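WipB (Legionella pneumophila, PDB 5NNY) is a translocated effector and Ser/Thr phosphatase that targets the host lysosomal nutrient-sensing machinery, the chain described here being its phosphatase domain. Local coordinates at residues D10-N14 with D96-G102; I124-N128 with V206-A210. One frame throughout, in Å; residues are numbered along the deposited sequence.

Contact 1: D10-N14 with D96-G102; sequences DLHAN and DELVDRG
His12, Ala13 and Asp96 carry most of this buried contact between two loops, which follow strands 6-8 and 90-93. Leu11 to Asn14 form a type I' beta turn, with His12 and Ala13 both at left-handed backbone angles (50/41 and 59/28) and Asn14 N hydrogen-bonded to Leu11 O at 3.0 Å. Asp96 is also left-handed (54/31), and its carbonyl meets the turn: Ala13 N donates to Asp96 O at 2.9 Å. The CA atoms of His12 and Asp96 lie 5.0 Å apart, those of Ala13 and Gly102 4.5 Å. His12 (chi1 m) makes an in-plane hydrogen bond from ND1 to Asp100 OD2 (3.1 Å), while its carbonyl O accepts a weak hydrogen bond from Gly102 N (2.9 Å). Ala13 nestles into the second loop, its CB 3.9 Å from Asp100 CB and its CA 3.5 Å from Glu97 O in a CA-H...O contact. A CB on Gly102 would clash with Ala13 O. Asp96 (chi1 m) places OD2 3.4 Å from Asp10 OD1, consistent with a cation site. Asp10 to His12 matches DxH, and Asp96 to Gly102 resembles DxxDRG with one extra residue between the aspartates, consistent with the metal-site loops of a calcineurin-like phosphoesterase.

Contact 2: I124-N128 with V206-A210; sequences ILLSN and VFSHA
The C-terminal ends of strands 121-125 and 203-208, with the residues that follow them, meet here in the central sheet of the calcineurin-like phosphoesterase fold; strand 190-198 lies between these strands. The touching parts, Leu125 to Asn128 and Phe207 to His209, run 22° apart, and Leu125 and His209 have the nearest CA atoms (5.8 Å). Leu125 remains extended (-86/131), whereas His209 turns to -66/-39. Apolar packing comes from Leu125 (chi1 m, chi2 t), whose CD1 lies 3.7 Å from Phe207 CB. A water bridges the two backbones, donating to Leu126 O (2.7 Å) and accepting from His209 N (3.0 Å). Ser127, at the N-cap position of helix 128-138, bonds through OG to Gly130 N. The His209 ring, chi1 t, is fixed by a hydrogen bond from ND1 to Ile94 O, and Asn128 OD1 lies 3.4 Å from His209 NE2. Over one face of that ring sits a CH-pi contact, with Ser127 CB 3.5 Å from the ring centroid and 5° off its normal.

Although their centres are 13 Å apart, contacts 1 and 2 meet directly, with His209 reaching the carboxylates of contact 1: its CE1 is 3.1 Å from Asp10 OD1 and 3.3 Å from Asp96 OD1. At a second junction Ser127 OG lies 3.5 Å from Asp96 N. Nearby, Glu97 OE2 packs 3.4 Å from Ile124 CG2. Asp10, His12, Asp96, Asn128 and His209 thus gather at the C-terminal ends of four strands of one sheet. In metallophosphoesterases of this fold the corresponding motifs supply ligands to a dinuclear metal centre, so the two contacts probably form adjoining parts of the catalytic pocket.

Contact 1: D10-N14 with D96-G102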
ATOM      1  N   ASP A  10       8.664   2.005  -4.502  1.00 22.30           N
ATOM      2  CA  ASP A  10       8.149   0.729  -4.005  1.00 19.73           C
ATOM      3  C   ASP A  10       9.013   0.262  -2.842  1.00 18.55           C
ATOM      4  O   ASP A  10      10.196  -0.037  -3.020  1.00 22.57           O
ATOM      5  CB  ASP A  10       8.116  -0.306  -5.122  1.00 24.56           C
ATOM      6  CG  ASP A  10       6.968  -0.075  -6.088  1.00 28.19           C
ATOM      7  OD1 ASP A  10       5.816   0.113  -5.632  1.00 23.60           O
ATOM      8  OD2 ASP A  10       7.224  -0.059  -7.315  1.00 32.27           O
ATOM      9  N   LEU A  11       8.414   0.185  -1.649  1.00 20.43           N
ATOM     10  CA  LEU A  11       9.156  -0.166  -0.443  1.00 21.07           C
ATOM     11  C   LEU A  11       9.444  -1.651  -0.317  1.00 18.40           C
ATOM     12  O   LEU A  11      10.363  -2.026   0.431  1.00 19.90           O
ATOM     13  CB  LEU A  11       8.389   0.300   0.798  1.00 19.68           C
ATOM     14  CG  LEU A  11       8.267   1.820   0.918  1.00 16.72           C
ATOM     15  CD1 LEU A  11       7.178   2.175   1.912  1.00 24.56           C
ATOM     16  CD2 LEU A  11       9.615   2.412   1.344  1.00 18.25           C
ATOM     17  N   HIS A  12       8.670  -2.496  -1.000  1.00 18.58           N
ATOM     18  CA  HIS A  12       8.760  -3.954  -0.849  1.00 18.85           C
ATOM     19  C   HIS A  12       8.710  -4.369   0.622  1.00 18.24           C
ATOM     20  O   HIS A  12       9.452  -5.242   1.079  1.00 17.49           O
ATOM     21  CB  HIS A  12      10.009  -4.487  -1.542  1.00 25.41           C
ATOM     22  CG  HIS A  12      10.055  -4.127  -2.993  1.00 22.79           C
ATOM     23  ND1 HIS A  12       9.069  -4.514  -3.873  1.00 22.62           N
ATOM     24  CD2 HIS A  12      10.923  -3.372  -3.703  1.00 26.82           C
ATOM     25  CE1 HIS A  12       9.341  -4.029  -5.073  1.00 32.61           C
ATOM     26  NE2 HIS A  12      10.456  -3.326  -4.994  1.00 26.07           N
ATOM     27  N   ALA A  13       7.830  -3.712   1.369  1.00 18.21           N
ATOM     28  CA  ALA A  13       7.579  -4.010   2.782  1.00 21.15           C
ATOM     29  C   ALA A  13       8.831  -3.885   3.642  1.00 21.61           C
ATOM     30  O   ALA A  13       8.951  -4.550   4.670  1.00 20.60           O
ATOM     31  CB  ALA A  13       6.960  -5.403   2.945  1.00 19.27           C
ATOM     32  N   ASN A  14       9.771  -3.030   3.248  1.00 17.10           N
ATOM     33  CA  ASN A  14      11.009  -2.847   4.002  1.00 18.32           C
ATOM     34  C   ASN A  14      10.744  -1.747   5.021  1.00 19.93           C
ATOM     35  O   ASN A  14      10.748  -0.558   4.686  1.00 16.23           O
ATOM     36  CB  ASN A  14      12.164  -2.511   3.061  1.00 20.90           C
ATOM     37  CG  ASN A  14      13.513  -2.365   3.782  1.00 20.24           C
ATOM     38  OD1 ASN A  14      13.572  -2.113   4.982  1.00 18.80           O
ATOM     39  ND2 ASN A  14      14.598  -2.505   3.027  1.00 23.12           N
ATOM     40  N   ASP A  96       3.495  -1.099  -2.671  1.00 16.58           N
ATOM     41  CA  ASP A  96       4.275  -2.248  -2.221  1.00 20.66           C
ATOM     42  C   ASP A  96       4.756  -2.059  -0.784  1.00 17.03           C
ATOM     43  O   ASP A  96       5.816  -2.549  -0.399  1.00 20.00           O
ATOM     44  CB  ASP A  96       5.451  -2.519  -3.153  1.00 25.43           C
ATOM     45  CG  ASP A  96       5.013  -2.996  -4.528  1.00 24.49           C
ATOM     46  OD1 ASP A  96       3.804  -3.132  -4.765  1.00 25.27           O
ATOM     47  OD2 ASP A  96       5.894  -3.228  -5.374  1.00 26.39           O
ATOM     48  N   GLU A  97       3.963  -1.342   0.019  1.00 16.84           N
ATOM     49  CA  GLU A  97       4.314  -1.153   1.422  1.00 18.44           C
ATOM     50  C   GLU A  97       3.955  -2.369   2.283  1.00 15.58           C
ATOM     51  O   GLU A  97       4.463  -2.489   3.418  1.00 15.28           O
ATOM     52  CB  GLU A  97       3.654   0.135   1.941  1.00 21.26           C
ATOM     53  CG  GLU A  97       2.149   0.065   2.206  1.00 22.10           C
ATOM     54  CD  GLU A  97       1.303  -0.210   0.977  1.00 22.95           C
ATOM     55  OE1 GLU A  97       0.281  -0.917   1.102  1.00 20.96           O
ATOM     56  OE2 GLU A  97       1.658   0.264  -0.133  1.00 21.86           O
ATOM     57  N   LEU A  98       3.140  -3.285   1.746  1.00 16.82           N
ATOM     58  CA  LEU A  98       2.730  -4.513   2.427  1.00 24.95           C
ATOM     59  C   LEU A  98       2.774  -5.684   1.447  1.00 20.07           C
ATOM     60  O   LEU A  98       2.814  -5.492   0.231  1.00 18.53           O
ATOM     61  CB  LEU A  98       1.313  -4.374   3.008  1.00 22.45           C
ATOM     62  CG  LEU A  98       1.026  -3.305   4.063  1.00 18.79           C
ATOM     63  CD1 LEU A  98      -0.489  -3.196   4.324  1.00 22.34           C
ATOM     64  CD2 LEU A  98       1.766  -3.612   5.373  1.00 18.84           C
ATOM     65  N   VAL A  99       2.758  -6.913   1.992  1.00 21.56           N
ATOM     66  CA  VAL A  99       2.683  -8.161   1.215  1.00 20.78           C
ATOM     67  C   VAL A  99       3.810  -8.237   0.191  1.00 21.58           C
ATOM     68  O   VAL A  99       3.559  -8.243  -1.024  1.00 26.21           O
ATOM     69  CB  VAL A  99       1.317  -8.315   0.510  1.00 19.11           C
ATOM     70  CG1 VAL A  99       1.115  -9.775  -0.010  1.00 20.77           C
ATOM     71  CG2 VAL A  99       0.189  -7.945   1.452  1.00 19.52           C
ATOM     72  N   ASP A 100       5.051  -8.336   0.654  1.00 19.45           N
ATOM     73  CA  ASP A 100       6.173  -8.243  -0.275  1.00 19.76           C
ATOM     74  C   ASP A 100       7.389  -8.894   0.374  1.00 19.75           C
ATOM     75  O   ASP A 100       7.246  -9.677   1.327  1.00 21.93           O
ATOM     76  CB  ASP A 100       6.403  -6.778  -0.683  1.00 21.50           C
ATOM     77  CG  ASP A 100       6.983  -6.637  -2.097  1.00 23.41           C
ATOM     78  OD1 ASP A 100       7.981  -7.323  -2.413  1.00 24.71           O
ATOM     79  OD2 ASP A 100       6.445  -5.821  -2.883  1.00 23.30           O
ATOM     80  N   ARG A 101       8.583  -8.576  -0.126  1.00 17.27           N
ATOM     81  CA  ARG A 101       9.802  -9.296   0.248  1.00 16.96           C
ATOM     82  C   ARG A 101      10.299  -8.981   1.658  1.00 17.35           C
ATOM     83  O   ARG A 101      11.101  -9.761   2.199  1.00 20.56           O
ATOM     84  CB  ARG A 101      10.916  -8.981  -0.747  1.00 25.25           C
ATOM     85  CG  ARG A 101      10.746  -9.709  -2.066  1.00 29.42           C
ATOM     86  CD  ARG A 101      11.459  -9.034  -3.221  1.00 38.59           C
ATOM     87  NE  ARG A 101      12.111 -10.012  -4.092  1.00 53.16           N
ATOM     88  CZ  ARG A 101      11.487 -10.813  -4.955  1.00 54.54           C
ATOM     89  NH1 ARG A 101      12.193 -11.666  -5.689  1.00 47.41           N
ATOM     90  NH2 ARG A 101      10.164 -10.775  -5.082  1.00 59.95           N
ATOM     91  N   GLY A 102       9.844  -7.886   2.260  1.00 18.56           N
ATOM     92  CA  GLY A 102      10.327  -7.489   3.575  1.00 19.06           C
ATOM     93  C   GLY A 102       9.969  -8.487   4.673  1.00 20.72           C
ATOM     94  O   GLY A 102       9.350  -9.536   4.446  1.00 16.21           O
TER

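Contact 2: I124-N128 with V206-A210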
ATOM      1  N   ILE A 124      -1.631   6.288   0.168  1.00 20.48           N
ATOM      2  CA  ILE A 124      -1.144   4.987  -0.272  1.00 19.62           C
ATOM      3  C   ILE A 124      -1.825   4.654  -1.589  1.00 18.23           C
ATOM      4  O   ILE A 124      -3.053   4.582  -1.657  1.00 23.91           O
ATOM      5  CB  ILE A 124      -1.431   3.894   0.770  1.00 18.46           C
ATOM      6  CG1 ILE A 124      -0.798   4.288   2.098  1.00 21.58           C
ATOM      7  CG2 ILE A 124      -0.868   2.555   0.316  1.00 22.36           C
ATOM      8  CD1 ILE A 124      -1.216   3.398   3.277  1.00 24.77           C
ATOM      9  N   LEU A 125      -1.028   4.460  -2.632  0.51 18.13           N
ATOM     10  CA  LEU A 125      -1.562   4.179  -3.955  0.51 16.57           C
ATOM     11  C   LEU A 125      -1.809   2.688  -4.077  0.51 18.19           C
ATOM     12  O   LEU A 125      -0.939   1.881  -3.732  0.51 21.12           O
ATOM     13  CB  LEU A 125      -0.608   4.665  -5.044  0.51 21.64           C
ATOM     14  CG  LEU A 125      -0.680   6.183  -5.205  0.51 28.94           C
ATOM     15  CD1 LEU A 125       0.514   6.710  -5.958  0.51 33.08           C
ATOM     16  CD2 LEU A 125      -1.978   6.576  -5.899  0.51 37.02           C
ATOM     17  N   LEU A 126      -3.002   2.330  -4.540  1.00 19.92           N
ATOM     18  CA  LEU A 126      -3.383   0.918  -4.625  1.00 13.36           C
ATOM     19  C   LEU A 126      -2.418   0.138  -5.513  1.00 18.93           C
ATOM     20  O   LEU A 126      -2.054   0.584  -6.611  1.00 20.96           O
ATOM     21  CB  LEU A 126      -4.815   0.798  -5.169  1.00 17.48           C
ATOM     22  CG  LEU A 126      -5.471  -0.585  -5.112  1.00 31.45           C
ATOM     23  CD1 LEU A 126      -5.597  -1.043  -3.661  1.00 26.34           C
ATOM     24  CD2 LEU A 126      -6.838  -0.602  -5.804  1.00 23.15           C
ATOM     25  N   SER A 127      -1.994  -1.037  -5.026  1.00 17.97           N
ATOM     26  CA  SER A 127      -1.082  -1.901  -5.753  1.00 16.95           C
ATOM     27  C   SER A 127      -1.593  -3.330  -5.680  1.00 20.45           C
ATOM     28  O   SER A 127      -2.477  -3.658  -4.880  1.00 16.88           O
ATOM     29  CB  SER A 127       0.360  -1.831  -5.202  1.00 16.91           C
ATOM     30  OG  SER A 127       0.476  -2.334  -3.867  1.00 20.90           O
ATOM     31  N   ASN A 128      -1.009  -4.182  -6.530  1.00 20.10           N
ATOM     32  CA  ASN A 128      -1.349  -5.598  -6.500  1.00 18.60           C
ATOM     33  C   ASN A 128      -0.960  -6.225  -5.164  1.00 17.54           C
ATOM     34  O   ASN A 128      -1.695  -7.068  -4.635  1.00 17.98           O
ATOM     35  CB  ASN A 128      -0.686  -6.337  -7.671  1.00 24.01           C
ATOM     36  CG  ASN A 128       0.742  -5.863  -7.958  1.00 37.85           C
ATOM     37  OD1 ASN A 128       0.965  -4.715  -8.357  1.00 54.35           O
ATOM     38  ND2 ASN A 128       1.709  -6.767  -7.804  1.00 39.53           N
ATOM     39  N   VAL A 206       0.001  13.249 -12.184  1.00 24.61           N
ATOM     40  CA  VAL A 206      -0.851  12.132 -11.761  1.00 18.09           C
ATOM     41  C   VAL A 206       0.048  11.026 -11.223  1.00 23.05           C
ATOM     42  O   VAL A 206       1.026  10.644 -11.877  1.00 16.65           O
ATOM     43  CB  VAL A 206      -1.742  11.628 -12.911  1.00 19.92           C
ATOM     44  CG1 VAL A 206      -2.392  10.283 -12.561  1.00 20.43           C
ATOM     45  CG2 VAL A 206      -2.827  12.666 -13.210  1.00 19.67           C
ATOM     46  N   PHE A 207      -0.275  10.526 -10.028  1.00 18.30           N
ATOM     47  CA  PHE A 207       0.477   9.467  -9.362  1.00 15.79           C
ATOM     48  C   PHE A 207      -0.326   8.177  -9.377  1.00 15.96           C
ATOM     49  O   PHE A 207      -1.537   8.181  -9.152  1.00 19.94           O
ATOM     50  CB  PHE A 207       0.819   9.822  -7.907  1.00 17.04           C
ATOM     51  CG  PHE A 207       1.721  11.033  -7.761  1.00 22.32           C
ATOM     52  CD1 PHE A 207       1.187  12.304  -7.681  1.00 26.23           C
ATOM     53  CD2 PHE A 207       3.095  10.883  -7.686  1.00 23.71           C
ATOM     54  CE1 PHE A 207       2.012  13.418  -7.539  1.00 23.55           C
ATOM     55  CE2 PHE A 207       3.929  11.985  -7.543  1.00 28.80           C
ATOM     56  CZ  PHE A 207       3.387  13.253  -7.471  1.00 26.09           C
ATOM     57  N   SER A 208       0.364   7.079  -9.642  1.00 16.72           N
ATOM     58  CA  SER A 208      -0.262   5.768  -9.629  1.00 15.53           C
ATOM     59  C   SER A 208       0.838   4.777  -9.314  1.00 18.42           C
ATOM     60  O   SER A 208       2.021   5.095  -9.423  1.00 19.73           O
ATOM     61  CB  SER A 208      -0.940   5.440 -10.964  1.00 16.17           C
ATOM     62  OG  SER A 208       0.004   5.435 -12.028  1.00 21.35           O
ATOM     63  N   HIS A 209       0.437   3.579  -8.878  1.00 19.29           N
ATOM     64  CA  HIS A 209       1.441   2.560  -8.600  1.00 15.30           C
ATOM     65  C   HIS A 209       2.167   2.119  -9.874  1.00 18.21           C
ATOM     66  O   HIS A 209       3.389   1.908  -9.862  1.00 20.40           O
ATOM     67  CB  HIS A 209       0.789   1.355  -7.910  1.00 15.27           C
ATOM     68  CG  HIS A 209       1.682   0.158  -7.862  1.00 17.39           C
ATOM     69  ND1 HIS A 209       2.817   0.110  -7.079  1.00 19.10           N
ATOM     70  CD2 HIS A 209       1.631  -1.017  -8.523  1.00 18.11           C
ATOM     71  CE1 HIS A 209       3.414  -1.058  -7.242  1.00 18.47           C
ATOM     72  NE2 HIS A 209       2.713  -1.759  -8.111  1.00 20.49           N
ATOM     73  N   ALA A 210       1.440   1.989 -10.983  1.00 18.24           N
ATOM     74  CA  ALA A 210       1.966   1.454 -12.233  1.00 16.71           C
ATOM     75  C   ALA A 210       1.634   2.405 -13.375  1.00 20.46           C
ATOM     76  O   ALA A 210       0.871   3.357 -13.210  1.00 15.46           O
ATOM     77  CB  ALA A 210       1.389   0.058 -12.533  1.00 17.06           C
TER
HETATM   78  O   HOH W   1      -2.364   2.803  -8.176  1.00 19.87           O